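Local coordinates for protein lantibiotic dehydratase (Microbispora corallina, PDB 5EHK) that probably installs dehydroamino acids in the precursor of the lantibiotic NAI-107, glutamylating its serines and threonines from glutamyl-tRNA and then eliminating glutamate, at residues A192-A198 against A244-A250; A250-A254 against V268-L272; R286-D292 against L597-R602. One frame throughout, in Å; residues are numbered along the deposited sequence.

Interaction 1 (A192-A198 against A244-A250); sequences AGVTVQA and ARRPVLA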
# COMPACT_ATOMS: atom_id res chain seq x y z
N ALA A 192 -35.95 -38.81 -12.95
CA ALA A 192 -37.29 -38.25 -13.03
C ALA A 192 -38.06 -38.45 -11.74
O ALA A 192 -39.11 -37.82 -11.53
CB ALA A 192 -38.04 -38.86 -14.18
N GLY A 193 -37.50 -39.28 -10.85
CA GLY A 193 -38.13 -39.58 -9.58
C GLY A 193 -37.89 -38.51 -8.54
O GLY A 193 -38.74 -38.23 -7.69
N VAL A 194 -36.71 -37.90 -8.61
CA VAL A 194 -36.32 -36.83 -7.70
C VAL A 194 -36.64 -35.44 -8.26
O VAL A 194 -36.99 -35.28 -9.44
CB VAL A 194 -34.81 -36.89 -7.42
CG1 VAL A 194 -34.40 -38.30 -7.02
CG2 VAL A 194 -34.04 -36.44 -8.65
N THR A 195 -36.48 -34.42 -7.42
CA THR A 195 -36.64 -33.03 -7.84
C THR A 195 -35.31 -32.41 -8.29
O THR A 195 -34.24 -32.81 -7.83
CB THR A 195 -37.25 -32.19 -6.70
OG1 THR A 195 -36.44 -32.31 -5.52
CG2 THR A 195 -38.67 -32.65 -6.39
N VAL A 196 -35.37 -31.43 -9.19
CA VAL A 196 -34.17 -30.68 -9.60
C VAL A 196 -34.42 -29.18 -9.49
O VAL A 196 -35.58 -28.73 -9.50
CB VAL A 196 -33.72 -31.00 -11.05
CG1 VAL A 196 -33.33 -32.46 -11.17
CG2 VAL A 196 -34.82 -30.66 -12.03
N GLN A 197 -33.35 -28.40 -9.35
CA GLN A 197 -33.46 -26.94 -9.33
C GLN A 197 -32.24 -26.29 -9.93
O GLN A 197 -31.16 -26.89 -9.97
CB GLN A 197 -33.68 -26.40 -7.93
CG GLN A 197 -32.43 -26.28 -7.09
CD GLN A 197 -32.76 -25.97 -5.64
OE1 GLN A 197 -32.86 -26.86 -4.80
NE2 GLN A 197 -32.95 -24.69 -5.34
N ALA A 198 -32.40 -25.05 -10.39
CA ALA A 198 -31.27 -24.32 -10.96
C ALA A 198 -30.27 -23.97 -9.87
O ALA A 198 -30.65 -23.54 -8.78
CB ALA A 198 -31.73 -23.08 -11.67
N ALA A 244 -37.11 -24.54 -13.36
CA ALA A 244 -36.44 -25.17 -12.22
C ALA A 244 -35.82 -24.13 -11.27
O ALA A 244 -34.80 -24.40 -10.61
CB ALA A 244 -35.37 -26.14 -12.72
N ARG A 245 -36.44 -22.94 -11.21
CA ARG A 245 -35.98 -21.89 -10.30
C ARG A 245 -36.18 -22.34 -8.86
O ARG A 245 -35.26 -22.29 -8.05
CB ARG A 245 -36.68 -20.55 -10.56
CG ARG A 245 -36.26 -19.49 -9.57
CD ARG A 245 -37.05 -18.19 -9.64
NE ARG A 245 -36.83 -17.42 -8.41
CZ ARG A 245 -37.56 -17.53 -7.30
NH1 ARG A 245 -38.58 -18.38 -7.26
NH2 ARG A 245 -37.27 -16.79 -6.23
N ARG A 246 -37.39 -22.78 -8.55
CA ARG A 246 -37.60 -23.49 -7.29
C ARG A 246 -37.54 -25.00 -7.56
O ARG A 246 -37.70 -25.42 -8.70
CB ARG A 246 -38.91 -23.05 -6.64
CG ARG A 246 -38.89 -21.60 -6.19
CD ARG A 246 -40.23 -21.21 -5.59
NE ARG A 246 -40.47 -21.91 -4.32
CZ ARG A 246 -41.58 -21.81 -3.60
NH1 ARG A 246 -42.59 -21.05 -4.01
NH2 ARG A 246 -41.70 -22.49 -2.46
N PRO A 247 -37.27 -25.81 -6.52
CA PRO A 247 -37.18 -27.25 -6.78
C PRO A 247 -38.50 -27.80 -7.35
O PRO A 247 -39.56 -27.56 -6.76
CB PRO A 247 -36.93 -27.84 -5.39
CG PRO A 247 -37.40 -26.80 -4.43
CD PRO A 247 -37.09 -25.50 -5.09
N VAL A 248 -38.39 -28.49 -8.49
CA VAL A 248 -39.54 -29.04 -9.22
C VAL A 248 -39.24 -30.48 -9.58
O VAL A 248 -38.08 -30.83 -9.84
CB VAL A 248 -39.81 -28.23 -10.53
CG1 VAL A 248 -38.79 -28.56 -11.63
CG2 VAL A 248 -41.20 -28.48 -11.04
N LEU A 249 -40.27 -31.33 -9.61
CA LEU A 249 -40.09 -32.74 -9.96
C LEU A 249 -39.55 -32.91 -11.39
O LEU A 249 -40.13 -32.37 -12.33
CB LEU A 249 -41.40 -33.51 -9.77
CG LEU A 249 -41.37 -35.00 -10.09
CD1 LEU A 249 -40.32 -35.73 -9.28
CD2 LEU A 249 -42.75 -35.61 -9.83
N ALA A 250 -38.44 -33.63 -11.54
CA ALA A 250 -37.71 -33.66 -12.82
C ALA A 250 -38.53 -34.23 -13.96
O ALA A 250 -38.44 -33.76 -15.09
CB ALA A 250 -36.41 -34.41 -12.68

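Interaction 2 (A250-A254 against V268-L272); sequences AGRLA and VTGLL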
# COMPACT_ATOMS: atom_id res chain seq x y z
N ALA A 250 -38.44 -33.63 -11.54
CA ALA A 250 -37.71 -33.66 -12.82
C ALA A 250 -38.53 -34.23 -13.96
O ALA A 250 -38.44 -33.76 -15.09
CB ALA A 250 -36.41 -34.41 -12.68
N GLY A 251 -39.35 -35.23 -13.66
CA GLY A 251 -40.19 -35.86 -14.66
C GLY A 251 -41.21 -34.90 -15.23
O GLY A 251 -41.23 -34.68 -16.44
N ARG A 252 -42.02 -34.29 -14.37
CA ARG A 252 -43.01 -33.29 -14.80
C ARG A 252 -42.33 -32.16 -15.57
O ARG A 252 -42.89 -31.61 -16.52
CB ARG A 252 -43.78 -32.73 -13.59
CG ARG A 252 -44.55 -33.77 -12.79
CD ARG A 252 -45.21 -33.23 -11.52
NE ARG A 252 -46.06 -34.25 -10.90
CZ ARG A 252 -46.95 -34.03 -9.93
NH1 ARG A 252 -47.11 -32.81 -9.43
NH2 ARG A 252 -47.68 -35.03 -9.44
N LEU A 253 -41.11 -31.82 -15.16
CA LEU A 253 -40.33 -30.78 -15.84
C LEU A 253 -39.98 -31.20 -17.26
O LEU A 253 -40.18 -30.43 -18.21
CB LEU A 253 -39.06 -30.46 -15.05
CG LEU A 253 -38.13 -29.45 -15.74
CD1 LEU A 253 -38.67 -28.06 -15.60
CD2 LEU A 253 -36.72 -29.50 -15.16
N ALA A 254 -39.45 -32.41 -17.40
CA ALA A 254 -38.98 -32.90 -18.69
C ALA A 254 -40.12 -33.05 -19.70
O ALA A 254 -39.91 -32.93 -20.91
CB ALA A 254 -38.24 -34.22 -18.53
N VAL A 268 -35.16 -34.77 -23.99
CA VAL A 268 -35.16 -33.69 -23.02
C VAL A 268 -34.61 -34.14 -21.68
O VAL A 268 -33.86 -33.41 -21.03
CB VAL A 268 -36.59 -33.12 -22.85
CG1 VAL A 268 -36.70 -32.25 -21.60
CG2 VAL A 268 -37.00 -32.36 -24.10
N THR A 269 -35.02 -35.32 -21.24
CA THR A 269 -34.51 -35.89 -19.98
C THR A 269 -33.00 -36.09 -20.03
O THR A 269 -32.32 -35.94 -19.01
CB THR A 269 -35.27 -37.17 -19.58
OG1 THR A 269 -36.58 -36.82 -19.11
CG2 THR A 269 -34.55 -37.92 -18.48
N GLY A 270 -32.46 -36.40 -21.20
CA GLY A 270 -31.02 -36.50 -21.35
C GLY A 270 -30.35 -35.14 -21.28
O GLY A 270 -29.15 -35.01 -20.97
N LEU A 271 -31.13 -34.09 -21.55
CA LEU A 271 -30.66 -32.72 -21.41
C LEU A 271 -30.60 -32.36 -19.92
O LEU A 271 -29.59 -31.84 -19.45
CB LEU A 271 -31.58 -31.76 -22.17
CG LEU A 271 -30.98 -30.37 -22.35
CD1 LEU A 271 -29.48 -30.47 -22.61
CD2 LEU A 271 -31.67 -29.63 -23.48
N LEU A 272 -31.68 -32.65 -19.19
CA LEU A 272 -31.68 -32.48 -17.74
C LEU A 272 -30.49 -33.21 -17.10
O LEU A 272 -29.93 -32.73 -16.10
CB LEU A 272 -32.98 -32.98 -17.14
CG LEU A 272 -34.29 -32.29 -17.52
CD1 LEU A 272 -35.41 -32.74 -16.60
CD2 LEU A 272 -34.16 -30.79 -17.47

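Interaction 3 (R286-D292 against L597-R602); sequences RPPLDGD and LPDSGR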
# COMPACT_ATOMS: atom_id res chain seq x y z
N ARG A 286 -28.35 -35.08 -3.95
CA ARG A 286 -27.23 -34.51 -3.20
C ARG A 286 -27.68 -34.03 -1.82
O ARG A 286 -28.77 -33.45 -1.67
CB ARG A 286 -26.57 -33.41 -4.02
CG ARG A 286 -25.85 -33.95 -5.25
CD ARG A 286 -25.24 -32.85 -6.08
NE ARG A 286 -24.32 -33.38 -7.08
CZ ARG A 286 -23.84 -32.68 -8.10
NH1 ARG A 286 -24.27 -31.44 -8.33
NH2 ARG A 286 -22.98 -33.24 -8.94
N PRO A 287 -26.87 -34.33 -0.80
CA PRO A 287 -27.20 -34.05 0.60
C PRO A 287 -27.28 -32.55 0.83
O PRO A 287 -26.33 -31.86 0.47
CB PRO A 287 -26.01 -34.64 1.36
CG PRO A 287 -25.35 -35.60 0.41
CD PRO A 287 -25.57 -35.00 -0.94
N PRO A 288 -28.41 -32.06 1.37
CA PRO A 288 -28.66 -30.62 1.60
C PRO A 288 -27.71 -29.97 2.60
O PRO A 288 -27.63 -28.74 2.64
CB PRO A 288 -30.09 -30.60 2.17
CG PRO A 288 -30.31 -31.99 2.69
CD PRO A 288 -29.54 -32.89 1.79
N LEU A 289 -26.99 -30.78 3.38
CA LEU A 289 -26.21 -30.28 4.51
C LEU A 289 -27.08 -29.46 5.47
O LEU A 289 -26.74 -28.33 5.83
CB LEU A 289 -24.99 -29.48 4.06
CG LEU A 289 -24.10 -30.12 3.01
CD1 LEU A 289 -22.84 -29.31 2.83
CD2 LEU A 289 -23.78 -31.55 3.37
N ASP A 290 -28.18 -30.05 5.91
CA ASP A 290 -29.05 -29.36 6.85
C ASP A 290 -28.97 -29.93 8.26
O ASP A 290 -29.69 -29.48 9.15
CB ASP A 290 -30.49 -29.40 6.37
CG ASP A 290 -30.95 -30.80 6.04
OD1 ASP A 290 -30.23 -31.79 6.33
OD2 ASP A 290 -32.06 -30.90 5.47
N GLY A 291 -28.11 -30.91 8.47
CA GLY A 291 -27.96 -31.49 9.80
C GLY A 291 -28.24 -32.98 9.90
O GLY A 291 -27.74 -33.63 10.81
N ASP A 292 -29.02 -33.51 8.97
CA ASP A 292 -29.27 -34.95 8.90
C ASP A 292 -28.03 -35.72 8.48
O ASP A 292 -27.06 -35.14 8.00
CB ASP A 292 -30.43 -35.25 7.93
CG ASP A 292 -30.92 -36.72 8.00
OD1 ASP A 292 -30.72 -37.38 9.06
OD2 ASP A 292 -31.54 -37.19 7.00
N LEU A 597 -26.38 -25.83 -3.17
CA LEU A 597 -26.98 -27.02 -2.57
C LEU A 597 -28.48 -26.96 -2.80
O LEU A 597 -29.00 -25.87 -2.99
CB LEU A 597 -26.73 -27.06 -1.07
CG LEU A 597 -25.31 -27.17 -0.56
CD1 LEU A 597 -25.31 -26.86 0.90
CD2 LEU A 597 -24.80 -28.56 -0.83
N PRO A 598 -29.19 -28.11 -2.77
CA PRO A 598 -30.64 -28.09 -2.95
C PRO A 598 -31.33 -27.48 -1.76
O PRO A 598 -30.68 -27.36 -0.73
CB PRO A 598 -31.00 -29.57 -3.00
CG PRO A 598 -29.93 -30.22 -2.19
CD PRO A 598 -28.69 -29.47 -2.51
N ASP A 599 -32.60 -27.12 -1.87
CA ASP A 599 -33.28 -26.60 -0.71
C ASP A 599 -33.34 -27.72 0.31
O ASP A 599 -33.23 -28.89 -0.04
CB ASP A 599 -34.71 -26.16 -1.05
CG ASP A 599 -34.74 -24.92 -1.91
OD1 ASP A 599 -33.65 -24.44 -2.27
OD2 ASP A 599 -35.87 -24.46 -2.24
N SER A 600 -33.52 -27.37 1.58
CA SER A 600 -33.74 -28.36 2.62
C SER A 600 -35.22 -28.43 3.00
O SER A 600 -35.91 -27.39 3.10
CB SER A 600 -32.89 -28.01 3.85
OG SER A 600 -33.28 -28.71 5.02
N GLY A 601 -35.71 -29.66 3.23
CA GLY A 601 -37.05 -29.85 3.77
C GLY A 601 -37.22 -29.28 5.17
O GLY A 601 -38.34 -28.98 5.59
N ARG A 602 -36.13 -29.16 5.92
CA ARG A 602 -36.18 -28.73 7.33
C ARG A 602 -36.19 -27.24 7.56
O ARG A 602 -36.12 -26.81 8.70
CB ARG A 602 -35.00 -29.30 8.10
CG ARG A 602 -34.89 -30.80 8.03
CD ARG A 602 -33.57 -31.25 8.56
NE ARG A 602 -33.33 -32.64 8.18
CZ ARG A 602 -33.63 -33.66 8.97
NH1 ARG A 602 -34.15 -33.43 10.17
NH2 ARG A 602 -33.40 -34.90 8.56

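Interaction 1 (A192-A198 against A244-A250)
Val196 and Val248 face each other as an antiparallel hydrogen-bonded pair. Val196 N gives to Val248 O at 2.9 Å, and Val248 N returns the bond to Val196 O at 3.0 Å. Two residues along, Ala250 N reaches Val194 O at 3.0 Å, so the pairing runs right into the first turn of helix 250-260. At the other end, where the chain has just left helix 235-243, Ala198 N also points at Ala244 O, modelled too close to trust in detail.

Between the valine pair and the Ala250 bond, Thr195 and Leu249 form a non-hydrogen-bonded pair whose side chains diverge. Leu249 still bends back: with CG anti to the backbone N (chi1 -180°), CD1 lies 3.3 Å from Ala192 O. On the face carrying both valines, Val196 CG1 packs on Ala250 CB at 3.9 Å.

Further out, Leu253 covers Val196 and Val248, while Gln197 OE1 is held by the backbone N of Asp599. Strand 195-198 is the middle of three, flanked by 248-249 and 281-283. This small antiparallel sheet, with helix 250-260 packed on it, is consistent with the winged-helix recognition domain of LanB dehydratases.

Interaction 2 (A250-A254 against V268-L272)
Ala250 and Ala254 turn one face of helix 250-260 toward Leu272 of the next helix, 267-278. The two helices follow each other in the chain and probably form the helix-turn-helix of a winged-helix domain; the axes of the two segments approach to 9.8 Å with 128° between the N-to-C directions. No hydrogen bond crosses, and the contact is almost wholly apolar.

Ala250, at the start of its helix, points its methyl toward the partner but only skirts it: CB is 4.4 Å from Leu272 CD1, while the same CD1 lies 3.5 Å from Ala250 O. That carbonyl is already spoken for by Ala254 N, so the leucine methyl simply rests beside an ordinary helical bond.

Leu253 comes next. Its CG is anti to the backbone N (chi1 176°), which sends CD2 along the flank of the interface to Leu272 CD2 at 3.7 Å, and the two leucine side chains cross obliquely. Ala243 backs Leu253 and Ile240 backs Leu272, so the helix pair shares its apolar layer with helix 235-243.

Ala254 buries the most surface of its segment and meets three residues of helix 267-278. Leu272 CD1 lies 3.7 Å from Ala254 CB. Thr269 brings its OG1 to the same methyl, a packing contact with no hydrogen bond in it. Val268 contributes a single branch: CG1, anti to its own backbone N, is 4.0 Å from Ala254 CB and 3.4 Å from Ala254 O.

Interaction 3 (R286-D292 against L597-R602)
Pro288 and Pro598 bring two irregular loops together, the one between strand 281-283 and helix 294-306 and the one between strands 591-595 and 604-605; their CA atoms are 5.6 Å apart and no backbone hydrogen bond crosses. Leu289 has a left-handed backbone (55°, 53°), and the next residue, Asp290, points toward 597-602.

Pro598 CG sits 3.5 Å from Arg286 O and rests on Pro288. Leu597 CD1 meets Leu289 CD1 at 4.0 Å, the two leucines crossing at about a right angle. Arg592 of strand 591-595 bonds to Pro288 O and touches Asp290 and Ser600.

The polar end centres on Asp290. Its OD2 accepts from Ser600 OG on the anti lone pair, and Ser600 OG accepts from Arg602 N at 3.0 Å, making an ST turn. Arg602, extended from CG to NE, forms a salt bridge from NE to Asp290 OD2 at 3.5 Å. That oxygen lies in the guanidinium plane at its edge, although the carboxylate stands nearly perpendicular (86°). A second salt bridge joins Asp292 OD2 to Arg602 NH2 at 3.3 Å.

One arginine thus serves two aspartates in a salt-bridge network, which would probably keep both ionised and limit their repulsion.

How the interactions relate
From the N terminus, interaction 1 comes first, closing a loop of 45 residues when 244-250 returns beside 192-198. Interaction 2 follows at once: the two share Ala250, and it closes a 13-residue loop, the rest of helix 250-260 and the turn into 267-278. The chain then runs through strand 281-283 into the loop 286-292, where interaction 3 opens and spans about 300 residues before 597-602 returns. All three lie in series, none nesting or crossing. Interactions 1 and 2 also touch where Ala192 packs on Gly251, joining sheet to helices. Interactions 1 and 3 meet where Pro247 packs against Asp599, tying this small domain to the sheet containing strands 591-595 and 604-605.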